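Long-range contacts in 70 KDA protein (Xanthomonas sp., PDB 4B2N), which oxidises rubber processively as a dioxygenase, using a single chain that carries two covalently attached heme c groups: residues A[47-52]-A[61-66]; A[418-423]-A[500-505]; A[423-428]-A[641-646]. All blocks are in the same frame, centred on the assembly; numbering follows the deposited sequence.

Contact 1: residues A[47-52]-A[61-66]; sequences SLVKQG and LQFNAY
Tyr66 lays one face of its ring on bare backbone: Gln51 N sits 3.7 Å above the centre of the Tyr66 ring, and Lys50 C lies over the same face nearer the rim. No direct hydrogen bond joins the two segments, so contact between ring and peptide does much of the work. The Gln51 side chain, bent at chi2, brings its amide to the phenol end, where NE2 is 3.8 Å from Tyr66 CE2, with the amide plane turned 68° from the ring. Val49 O approaches near the ring plane, 3.4 Å from Tyr66 CD1. Val49 is the centre of an inverse gamma turn, a tight kink in the long loop between helices 27-32 and 88-104. Its branched side chain suits the buried corner: CG1, anti to the backbone N (chi1 -177°), touches both Tyr66 CD1 at 3.8 Å and Phe63 CB at 3.9 Å. The tyrosine hydroxyl adds a polar link, since one water lies 3.1 Å from Tyr66 OH and accepts the N-H of Gly52 at 2.7 Å from that N. Gly52 has positive phi (103°), where a CB would jam against the carbonyl oxygen of Gln51.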
loop_
_atom_site.group_PDB
_atom_site.type_symbol
_atom_site.label_atom_id
_atom_site.label_comp_id
_atom_site.label_asym_id
_atom_site.label_seq_id
_atom_site.Cartn_x
_atom_site.Cartn_y
_atom_site.Cartn_z
ATOM N N SER A 47 17.874 4.556 8.922
ATOM C CA SER A 47 19.034 4.910 8.129
ATOM C C SER A 47 20.259 4.236 8.775
ATOM O O SER A 47 21.318 4.177 8.155
ATOM C CB SER A 47 19.232 6.434 8.077
ATOM O OG SER A 47 19.538 6.877 9.407
ATOM N N LEU A 48 20.082 3.664 9.967
ATOM C CA LEU A 48 21.190 2.956 10.623
ATOM C C LEU A 48 21.342 1.547 10.071
ATOM O O LEU A 48 22.337 0.839 10.374
ATOM C CB LEU A 48 20.991 2.917 12.150
ATOM C CG LEU A 48 20.937 4.315 12.799
ATOM C CD1 LEU A 48 20.520 4.100 14.228
ATOM C CD2 LEU A 48 22.229 5.127 12.774
ATOM N N VAL A 49 20.355 1.087 9.304
ATOM C CA VAL A 49 20.342 -0.335 8.882
ATOM C C VAL A 49 21.108 -0.493 7.570
ATOM O O VAL A 49 20.546 -0.516 6.481
ATOM C CB VAL A 49 18.918 -0.906 8.821
ATOM C CG1 VAL A 49 18.924 -2.370 8.460
ATOM C CG2 VAL A 49 18.193 -0.636 10.163
ATOM N N LYS A 50 22.409 -0.697 7.716
ATOM C CA LYS A 50 23.345 -0.668 6.617
ATOM C C LYS A 50 24.267 -1.888 6.888
ATOM O O LYS A 50 24.403 -2.333 8.056
ATOM C CB LYS A 50 24.175 0.582 6.855
ATOM C CG LYS A 50 24.168 1.568 5.738
ATOM C CD LYS A 50 22.785 2.083 5.476
ATOM C CE LYS A 50 22.826 2.906 4.185
ATOM N NZ LYS A 50 23.994 3.844 4.233
ATOM N N GLN A 51 24.973 -2.338 5.859
ATOM C CA GLN A 51 26.056 -3.327 6.067
ATOM C C GLN A 51 26.892 -3.028 7.330
ATOM O O GLN A 51 27.324 -1.923 7.584
ATOM C CB GLN A 51 26.937 -3.465 4.823
ATOM C CG GLN A 51 27.762 -4.771 4.775
ATOM C CD GLN A 51 26.926 -6.008 4.358
ATOM O OE1 GLN A 51 26.797 -6.984 5.116
ATOM N NE2 GLN A 51 26.341 -5.957 3.147
ATOM N N GLY A 52 27.072 -4.045 8.163
ATOM C CA GLY A 52 27.754 -3.855 9.429
ATOM C C GLY A 52 26.820 -3.806 10.625
ATOM O O GLY A 52 27.266 -4.029 11.789
ATOM N N LEU A 61 17.996 -11.408 16.155
ATOM C CA LEU A 61 17.531 -10.755 14.916
ATOM C C LEU A 61 18.680 -10.344 13.997
ATOM O O LEU A 61 19.546 -9.551 14.380
ATOM C CB LEU A 61 16.687 -9.537 15.288
ATOM C CG LEU A 61 16.285 -8.570 14.150
ATOM C CD1 LEU A 61 15.434 -9.272 13.068
ATOM C CD2 LEU A 61 15.522 -7.397 14.701
ATOM N N GLN A 62 18.686 -10.863 12.781
ATOM C CA GLN A 62 19.693 -10.469 11.770
ATOM C C GLN A 62 18.972 -9.717 10.651
ATOM O O GLN A 62 18.248 -10.343 9.891
ATOM C CB GLN A 62 20.356 -11.701 11.189
ATOM C CG GLN A 62 20.980 -12.526 12.306
ATOM C CD GLN A 62 22.160 -11.776 12.913
ATOM O OE1 GLN A 62 22.985 -11.271 12.192
ATOM N NE2 GLN A 62 22.234 -11.704 14.235
ATOM N N PHE A 63 19.192 -8.412 10.539
ATOM C CA PHE A 63 18.550 -7.640 9.455
ATOM C C PHE A 63 19.072 -8.045 8.098
ATOM O O PHE A 63 20.249 -8.339 7.930
ATOM C CB PHE A 63 18.770 -6.127 9.621
ATOM C CG PHE A 63 18.252 -5.573 10.918
ATOM C CD1 PHE A 63 16.858 -5.532 11.185
ATOM C CD2 PHE A 63 19.160 -5.097 11.921
ATOM C CE1 PHE A 63 16.372 -4.987 12.391
ATOM C CE2 PHE A 63 18.673 -4.602 13.151
ATOM C CZ PHE A 63 17.268 -4.524 13.383
ATOM N N ASN A 64 18.244 -7.944 7.080
ATOM C CA ASN A 64 18.754 -8.230 5.743
ATOM C C ASN A 64 18.263 -7.288 4.698
ATOM O O ASN A 64 18.666 -7.416 3.541
ATOM C CB ASN A 64 18.526 -9.687 5.347
ATOM C CG ASN A 64 17.068 -9.988 5.098
ATOM O OD1 ASN A 64 16.262 -9.101 4.948
ATOM N ND2 ASN A 64 16.732 -11.262 5.060
ATOM N N ALA A 65 17.443 -6.303 5.080
ATOM C CA ALA A 65 16.939 -5.371 4.068
ATOM C C ALA A 65 17.462 -3.988 4.416
ATOM O O ALA A 65 16.900 -3.299 5.305
ATOM C CB ALA A 65 15.420 -5.384 4.039
ATOM N N TYR A 66 18.534 -3.594 3.715
ATOM C CA TYR A 66 19.237 -2.420 4.118
ATOM C C TYR A 66 18.640 -1.197 3.515
ATOM O O TYR A 66 18.185 -1.232 2.368
ATOM C CB TYR A 66 20.719 -2.481 3.808
ATOM C CG TYR A 66 21.439 -3.613 4.510
ATOM C CD1 TYR A 66 21.364 -3.774 5.893
ATOM C CD2 TYR A 66 22.179 -4.538 3.797
ATOM C CE1 TYR A 66 22.029 -4.837 6.546
ATOM C CE2 TYR A 66 22.831 -5.607 4.452
ATOM C CZ TYR A 66 22.773 -5.719 5.830
ATOM O OH TYR A 66 23.403 -6.767 6.507
HETATM O O HOH W 1 25.542 -6.157 8.719
#

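Contact 2: residues A[418-423]-A[500-505]; sequences AVVTPI and GYIAPP. With HEC (heme c), chain D.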
loop_
_atom_site.group_PDB
_atom_site.type_symbol
_atom_site.label_atom_id
_atom_site.label_comp_id
_atom_site.label_asym_id
_atom_site.label_seq_id
_atom_site.Cartn_x
_atom_site.Cartn_y
_atom_site.Cartn_z
ATOM N N ALA A 418 13.349 -4.657 9.078
ATOM C CA ALA A 418 14.249 -4.733 7.940
ATOM C C ALA A 418 14.612 -6.157 7.573
ATOM O O ALA A 418 15.796 -6.444 7.290
ATOM C CB ALA A 418 15.512 -3.917 8.207
ATOM N N VAL A 419 13.633 -7.058 7.581
ATOM C CA VAL A 419 13.880 -8.401 7.147
ATOM C C VAL A 419 12.901 -8.739 6.044
ATOM O O VAL A 419 11.722 -8.699 6.288
ATOM C CB VAL A 419 13.676 -9.384 8.333
ATOM C CG1 VAL A 419 13.765 -10.854 7.898
ATOM C CG2 VAL A 419 14.678 -9.102 9.467
ATOM N N VAL A 420 13.405 -9.084 4.850
ATOM C CA VAL A 420 12.607 -9.728 3.786
ATOM C C VAL A 420 12.796 -11.242 4.002
ATOM O O VAL A 420 13.922 -11.769 3.935
ATOM C CB VAL A 420 13.061 -9.246 2.388
ATOM C CG1 VAL A 420 12.368 -10.000 1.237
ATOM C CG2 VAL A 420 12.763 -7.751 2.267
ATOM N N THR A 421 11.715 -11.934 4.346
ATOM C CA THR A 421 11.820 -13.374 4.673
ATOM C C THR A 421 11.771 -14.107 3.315
ATOM O O THR A 421 10.838 -13.900 2.521
ATOM C CB THR A 421 10.663 -13.803 5.587
ATOM O OG1 THR A 421 10.681 -13.058 6.810
ATOM C CG2 THR A 421 10.662 -15.312 5.848
ATOM N N PRO A 422 12.772 -14.966 3.024
ATOM C CA PRO A 422 12.674 -15.676 1.752
ATOM C C PRO A 422 11.357 -16.433 1.584
ATOM O O PRO A 422 10.766 -16.944 2.569
ATOM C CB PRO A 422 13.818 -16.714 1.812
ATOM C CG PRO A 422 14.668 -16.338 3.005
ATOM C CD PRO A 422 13.862 -15.470 3.903
ATOM N N ILE A 423 10.903 -16.496 0.354
ATOM C CA ILE A 423 9.618 -17.145 0.058
ATOM C C ILE A 423 9.586 -18.638 0.542
ATOM O O ILE A 423 8.547 -19.156 0.843
ATOM C CB ILE A 423 9.246 -16.949 -1.422
ATOM C CG1 ILE A 423 7.787 -17.363 -1.714
ATOM C CG2 ILE A 423 10.190 -17.731 -2.364
ATOM C CD1 ILE A 423 6.741 -16.532 -0.947
ATOM N N GLY A 500 11.406 -12.576 -1.382
ATOM C CA GLY A 500 10.328 -12.892 -0.457
ATOM C C GLY A 500 9.524 -11.667 -0.077
ATOM O O GLY A 500 9.356 -10.720 -0.882
ATOM N N TYR A 501 9.000 -11.680 1.143
ATOM C CA TYR A 501 8.147 -10.592 1.595
ATOM C C TYR A 501 8.723 -9.984 2.881
ATOM O O TYR A 501 9.331 -10.706 3.733
ATOM C CB TYR A 501 6.701 -11.099 1.803
ATOM C CG TYR A 501 6.061 -11.625 0.563
ATOM C CD1 TYR A 501 5.827 -10.799 -0.539
ATOM C CD2 TYR A 501 5.609 -12.966 0.517
ATOM C CE1 TYR A 501 5.230 -11.315 -1.699
ATOM C CE2 TYR A 501 5.002 -13.485 -0.607
ATOM C CZ TYR A 501 4.809 -12.642 -1.720
ATOM O OH TYR A 501 4.212 -13.165 -2.836
ATOM N N ILE A 502 8.532 -8.669 3.053
ATOM C CA ILE A 502 8.919 -7.978 4.280
ATOM C C ILE A 502 8.053 -8.530 5.459
ATOM O O ILE A 502 6.847 -8.818 5.262
ATOM C CB ILE A 502 8.710 -6.461 4.086
ATOM C CG1 ILE A 502 9.241 -5.662 5.261
ATOM C CG2 ILE A 502 7.231 -6.147 3.933
ATOM C CD1 ILE A 502 10.750 -5.779 5.380
ATOM N N ALA A 503 8.675 -8.818 6.619
ATOM C CA ALA A 503 7.928 -9.046 7.877
ATOM C C ALA A 503 7.562 -7.623 8.423
ATOM O O ALA A 503 8.417 -6.860 8.921
ATOM C CB ALA A 503 8.743 -9.906 8.870
ATOM N N PRO A 504 6.304 -7.197 8.256
ATOM C CA PRO A 504 6.109 -5.755 8.542
ATOM C C PRO A 504 6.050 -5.442 10.048
ATOM O O PRO A 504 5.909 -6.362 10.824
ATOM C CB PRO A 504 4.727 -5.455 7.957
ATOM C CG PRO A 504 4.030 -6.786 7.884
ATOM C CD PRO A 504 5.102 -7.845 7.697
ATOM N N PRO A 505 6.170 -4.155 10.439
ATOM C CA PRO A 505 5.963 -3.755 11.844
ATOM C C PRO A 505 4.599 -4.213 12.345
ATOM O O PRO A 505 3.528 -4.142 11.607
ATOM C CB PRO A 505 6.025 -2.174 11.789
ATOM C CG PRO A 505 6.855 -1.871 10.534
ATOM C CD PRO A 505 6.385 -2.958 9.563
HETATM FE FE HEC D . 4.995 -12.905 10.980
HETATM C CHA HEC D . 3.093 -11.423 8.505
HETATM C CHB HEC D . 2.750 -11.760 13.504
HETATM C CHC HEC D . 6.558 -14.772 13.378
HETATM C CHD HEC D . 7.662 -13.085 8.857
HETATM N NA HEC D . 3.351 -11.726 11.000
HETATM C C1A HEC D . 2.607 -11.328 9.862
HETATM C C2A HEC D . 1.357 -10.674 10.240
HETATM C C3A HEC D . 1.266 -10.764 11.709
HETATM C C4A HEC D . 2.458 -11.474 12.123
HETATM C CMA HEC D . 0.150 -10.200 12.561
HETATM C CAA HEC D . 0.380 -9.928 9.334
HETATM C CBA HEC D . 1.072 -8.519 9.227
HETATM C CGA HEC D . 0.384 -7.658 8.157
HETATM O O1A HEC D . -0.490 -8.223 7.449
HETATM O O2A HEC D . 0.614 -6.406 7.980
HETATM N NB HEC D . 4.661 -13.201 13.093
HETATM C C1B HEC D . 3.773 -12.697 13.949
HETATM C C2B HEC D . 3.883 -13.146 15.340
HETATM C C3B HEC D . 5.027 -14.075 15.282
HETATM C C4B HEC D . 5.414 -14.024 13.882
HETATM C CMB HEC D . 3.016 -12.719 16.502
HETATM C CAB HEC D . 5.624 -14.917 16.390
HETATM C CBB HEC D . 4.774 -15.924 16.856
HETATM N NC HEC D . 6.786 -13.634 11.160
HETATM C C1C HEC D . 7.261 -14.541 12.149
HETATM C C2C HEC D . 8.538 -15.174 11.845
HETATM C C3C HEC D . 8.861 -14.671 10.533
HETATM C C4C HEC D . 7.725 -13.809 10.104
HETATM C CMC HEC D . 9.343 -16.136 12.705
HETATM C CAC HEC D . 10.094 -15.048 9.766
HETATM C CBC HEC D . 10.494 -16.309 9.515
HETATM N ND HEC D . 5.338 -12.300 9.124
HETATM C C1D HEC D . 6.408 -12.494 8.361
HETATM C C2D HEC D . 6.359 -12.041 6.978
HETATM C C3D HEC D . 5.002 -11.560 6.856
HETATM C C4D HEC D . 4.468 -11.787 8.195
HETATM C CMD HEC D . 7.436 -12.090 5.925
HETATM C CAD HEC D . 4.354 -10.957 5.631
HETATM C CBD HEC D . 3.588 -12.120 4.981
HETATM C CGD HEC D . 2.827 -11.696 3.747
HETATM O O1D HEC D . 2.971 -12.274 2.662
HETATM O O2D HEC D . 2.106 -10.732 3.897
HETATM O O HOH W 2 11.082 -7.034 9.108
#
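The ring of Tyr501 is met obliquely by two groups on its CD2-CE2 side: Ile423 CD1 lies 3.5 Å from Tyr501 CE2, and the heme propionate oxygen O1D is 3.5 Å from Tyr501 CD2. His517 stacks on the same ring, while Tyr501 OH is hydrogen-bonded to the backbone atoms Asp429 O and Met433 N. The second flat group, the heme, receives Ala503 CB 3.4 Å from its meso carbon CHD, a short side chain that lets the backbone run close to the porphyrin. Thr421 meets the methyl CMD with OG1. Thr421 and Tyr501 belong to strands 420-422 and 500-502, which pair as a two-stranded antiparallel sheet. As the hydrogen-bonded pair they point to one face, with Thr421 N 2.8 Å from Tyr501 O; Val420 and Ile502 point to the other. Ala503 N extends the ladder to Val419 O at 3.1 Å, nearly straight (167° at the hydrogen). Gly500 CA comes within 3.2 Å of Thr421 O, a CA-H...O contact; a CB there would collide with that oxygen. A water accepts from Val419 N and can donate to Ala503 O. Pro504 O is hydrogen-bonded to His394 ND1, which probably helps fix the rotation of this axial imidazole about the iron.

Contact 3: residues A[423-428]-A[641-646]; sequences IETIRT and HDFTQS. With HEC (heme c), chain D.
An axial ligand of the second heme c is held here, with His641 N donating to Ile426 O over 2.7 Å in a virtually straight bond (179° at the hydrogen). His641 NE2 binds the heme iron at 2.0 Å; the other axial ligand is His394, which follows Cys390 and Cys393 in the covalent attachment motif Cys-X-X-Cys-His. Ile426 also supports the imidazole from the side. Its CG1 is anti to the backbone N and chi2 (68°) turns CD1 to the ring edge, 3.6 Å from His641 CD2 and close to the porphyrin as well, a slim apolar tip suited to the angle between ligand and macrocycle. Phe643 places CE1 over the centre of the His641 ring, 3.4 Å above its plane, and the same atom packs on heme C1C.

The partners lie in and just after the short helix 423-426, where Arg427 N bonds back to Ile423 O, and just before and in the 3-10 segment 643-646. Thr425 O lies at the edge of the Phe643 ring, in its plane, 3.7 Å from CE2. That carbonyl also accepts a hydrogen bond from a water, which in turn accepts from Asp642 N at 2.9 Å. Arg427, leaving the helix with positive phi, bends its long chain at chi2 and chi3 to form a salt bridge from NH2 to Asp642 OD2, 3.0 Å; the guanidinium and carboxylate planes are 38° apart. On the heme side, Thr428 OG1 donates a hydrogen bond to propionate oxygen O1D over 2.8 Å, and Phe516 N and His517 ND1 are further hydrogen-bond partners of the heme. The Phe516 ring meets the His641 ring as well.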
loop_
_atom_site.group_PDB
_atom_site.type_symbol
_atom_site.label_atom_id
_atom_site.label_comp_id
_atom_site.label_asym_id
_atom_site.label_seq_id
_atom_site.Cartn_x
_atom_site.Cartn_y
_atom_site.Cartn_z
ATOM N N ILE A 423 10.903 -16.496 0.354
ATOM C CA ILE A 423 9.618 -17.145 0.058
ATOM C C ILE A 423 9.586 -18.638 0.542
ATOM O O ILE A 423 8.547 -19.156 0.843
ATOM C CB ILE A 423 9.246 -16.949 -1.422
ATOM C CG1 ILE A 423 7.787 -17.363 -1.714
ATOM C CG2 ILE A 423 10.190 -17.731 -2.364
ATOM C CD1 ILE A 423 6.741 -16.532 -0.947
ATOM N N GLU A 424 10.733 -19.308 0.573
ATOM C CA GLU A 424 10.754 -20.752 0.925
ATOM C C GLU A 424 10.424 -20.887 2.411
ATOM O O GLU A 424 10.051 -21.991 2.890
ATOM C CB GLU A 424 12.159 -21.339 0.654
ATOM C CG GLU A 424 12.497 -21.335 -0.810
ATOM C CD GLU A 424 13.082 -20.000 -1.355
ATOM O OE1 GLU A 424 13.198 -18.949 -0.626
ATOM O OE2 GLU A 424 13.451 -20.033 -2.584
ATOM N N THR A 425 10.654 -19.811 3.170
ATOM C CA THR A 425 10.216 -19.779 4.561
ATOM C C THR A 425 8.862 -19.172 4.824
ATOM O O THR A 425 8.043 -19.812 5.459
ATOM C CB THR A 425 11.321 -19.510 5.668
ATOM O OG1 THR A 425 10.868 -18.597 6.697
ATOM C CG2 THR A 425 12.599 -19.180 5.192
ATOM N N ILE A 426 8.563 -17.993 4.230
ATOM C CA ILE A 426 7.248 -17.411 4.485
ATOM C C ILE A 426 6.096 -18.161 3.838
ATOM O O ILE A 426 5.070 -18.329 4.491
ATOM C CB ILE A 426 7.195 -15.886 4.156
ATOM C CG1 ILE A 426 5.780 -15.283 4.459
ATOM C CG2 ILE A 426 7.827 -15.592 2.799
ATOM C CD1 ILE A 426 5.552 -15.307 6.010
ATOM N N ARG A 427 6.273 -18.587 2.580
ATOM C CA ARG A 427 5.324 -19.461 1.851
ATOM C C ARG A 427 3.904 -18.898 1.760
ATOM O O ARG A 427 2.925 -19.659 1.607
ATOM C CB ARG A 427 5.310 -20.846 2.454
ATOM C CG ARG A 427 6.716 -21.381 2.637
ATOM C CD ARG A 427 6.801 -22.898 2.462
ATOM N NE ARG A 427 5.589 -23.597 2.906
ATOM C CZ ARG A 427 5.202 -23.699 4.182
ATOM N NH1 ARG A 427 5.921 -23.128 5.135
ATOM N NH2 ARG A 427 4.091 -24.351 4.490
ATOM N N THR A 428 3.767 -17.576 1.890
ATOM C CA THR A 428 2.440 -16.994 1.642
ATOM C C THR A 428 2.264 -16.909 0.143
ATOM O O THR A 428 3.191 -17.231 -0.638
ATOM C CB THR A 428 2.365 -15.584 2.213
ATOM O OG1 THR A 428 3.615 -14.946 1.941
ATOM C CG2 THR A 428 2.125 -15.644 3.730
ATOM N N HIS A 641 3.143 -18.591 6.410
ATOM C CA HIS A 641 3.418 -18.159 7.752
ATOM C C HIS A 641 2.942 -19.270 8.709
ATOM O O HIS A 641 2.373 -19.007 9.764
ATOM C CB HIS A 641 2.658 -16.841 7.985
ATOM C CG HIS A 641 3.142 -16.056 9.165
ATOM N ND1 HIS A 641 2.804 -16.356 10.435
ATOM C CD2 HIS A 641 3.931 -14.920 9.226
ATOM C CE1 HIS A 641 3.337 -15.423 11.252
ATOM N NE2 HIS A 641 4.024 -14.563 10.504
ATOM N N ASP A 642 3.204 -20.499 8.323
ATOM C CA ASP A 642 2.692 -21.691 9.003
ATOM C C ASP A 642 3.509 -22.142 10.166
ATOM O O ASP A 642 3.048 -23.032 10.926
ATOM C CB ASP A 642 2.655 -22.864 8.019
ATOM C CG ASP A 642 1.651 -22.675 6.967
ATOM O OD1 ASP A 642 0.458 -22.640 7.319
ATOM O OD2 ASP A 642 2.024 -22.575 5.772
ATOM N N PHE A 643 4.707 -21.578 10.316
ATOM C CA PHE A 643 5.561 -21.886 11.483
ATOM C C PHE A 643 4.900 -21.516 12.808
ATOM O O PHE A 643 5.317 -21.962 13.839
ATOM C CB PHE A 643 6.895 -21.189 11.381
ATOM C CG PHE A 643 6.806 -19.813 10.732
ATOM C CD1 PHE A 643 6.307 -18.710 11.449
ATOM C CD2 PHE A 643 7.224 -19.658 9.432
ATOM C CE1 PHE A 643 6.199 -17.438 10.822
ATOM C CE2 PHE A 643 7.070 -18.388 8.752
ATOM C CZ PHE A 643 6.615 -17.303 9.474
ATOM N N THR A 644 3.866 -20.687 12.788
ATOM C CA THR A 644 3.092 -20.455 14.006
ATOM C C THR A 644 2.271 -21.671 14.545
ATOM O O THR A 644 1.775 -21.659 15.673
ATOM C CB THR A 644 2.185 -19.275 13.809
ATOM O OG1 THR A 644 1.332 -19.531 12.687
ATOM C CG2 THR A 644 3.013 -18.052 13.484
ATOM N N GLN A 645 2.104 -22.679 13.719
ATOM C CA GLN A 645 1.372 -23.914 14.131
ATOM C C GLN A 645 1.988 -24.625 15.332
ATOM O O GLN A 645 1.293 -25.371 15.989
ATOM C CB GLN A 645 1.337 -24.902 12.985
ATOM C CG GLN A 645 2.671 -25.589 12.790
ATOM C CD GLN A 645 2.847 -26.106 11.382
ATOM O OE1 GLN A 645 1.876 -26.260 10.630
ATOM N NE2 GLN A 645 4.102 -26.347 10.991
ATOM N N SER A 646 3.273 -24.389 15.575
ATOM C CA SER A 646 4.020 -25.031 16.671
ATOM C C SER A 646 3.647 -24.384 18.019
ATOM O O SER A 646 3.958 -24.951 19.079
ATOM C CB SER A 646 5.532 -24.891 16.421
ATOM O OG SER A 646 6.016 -23.539 16.659
HETATM FE FE HEC D . 4.995 -12.905 10.980
HETATM C CHA HEC D . 3.093 -11.423 8.505
HETATM C CHB HEC D . 2.750 -11.760 13.504
HETATM C CHC HEC D . 6.558 -14.772 13.378
HETATM C CHD HEC D . 7.662 -13.085 8.857
HETATM N NA HEC D . 3.351 -11.726 11.000
HETATM C C1A HEC D . 2.607 -11.328 9.862
HETATM C C2A HEC D . 1.357 -10.674 10.240
HETATM C C3A HEC D . 1.266 -10.764 11.709
HETATM C C4A HEC D . 2.458 -11.474 12.123
HETATM C CMA HEC D . 0.150 -10.200 12.561
HETATM C CAA HEC D . 0.380 -9.928 9.334
HETATM C CBA HEC D . 1.072 -8.519 9.227
HETATM C CGA HEC D . 0.384 -7.658 8.157
HETATM O O1A HEC D . -0.490 -8.223 7.449
HETATM O O2A HEC D . 0.614 -6.406 7.980
HETATM N NB HEC D . 4.661 -13.201 13.093
HETATM C C1B HEC D . 3.773 -12.697 13.949
HETATM C C2B HEC D . 3.883 -13.146 15.340
HETATM C C3B HEC D . 5.027 -14.075 15.282
HETATM C C4B HEC D . 5.414 -14.024 13.882
HETATM C CMB HEC D . 3.016 -12.719 16.502
HETATM C CAB HEC D . 5.624 -14.917 16.390
HETATM C CBB HEC D . 4.774 -15.924 16.856
HETATM N NC HEC D . 6.786 -13.634 11.160
HETATM C C1C HEC D . 7.261 -14.541 12.149
HETATM C C2C HEC D . 8.538 -15.174 11.845
HETATM C C3C HEC D . 8.861 -14.671 10.533
HETATM C C4C HEC D . 7.725 -13.809 10.104
HETATM C CMC HEC D . 9.343 -16.136 12.705
HETATM C CAC HEC D . 10.094 -15.048 9.766
HETATM C CBC HEC D . 10.494 -16.309 9.515
HETATM N ND HEC D . 5.338 -12.300 9.124
HETATM C C1D HEC D . 6.408 -12.494 8.361
HETATM C C2D HEC D . 6.359 -12.041 6.978
HETATM C C3D HEC D . 5.002 -11.560 6.856
HETATM C C4D HEC D . 4.468 -11.787 8.195
HETATM C CMD HEC D . 7.436 -12.090 5.925
HETATM C CAD HEC D . 4.354 -10.957 5.631
HETATM C CBD HEC D . 3.588 -12.120 4.981
HETATM C CGD HEC D . 2.827 -11.696 3.747
HETATM O O1D HEC D . 2.971 -12.274 2.662
HETATM O O2D HEC D . 2.106 -10.732 3.897
HETATM O O HOH W 3 5.458 -20.931 6.547
#

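In the fold
Contact 1 closes a small loop of eight residues early in the chain and is complete before the others begin. Contact 2 then joins 418-423 to 500-505 across 76 residues, and contact 3 starts from the end of that first segment, sharing Ile423, and reaches forward to 641-646 near the C terminus; the two therefore cross rather than nest. Although separate in sequence, contact 1 touches contact 2: Ala65 N lies 2.8 Å from Ala418 O and Asn64 OD1 2.9 Å from Val420 N, probable hydrogen bonds. Contacts 2 and 3 meet the same heme and also touch directly, Tyr501 on Thr428 and Thr421 on Ile426, which links the N-terminal loop, the strand pair and the C-terminal heme ligand.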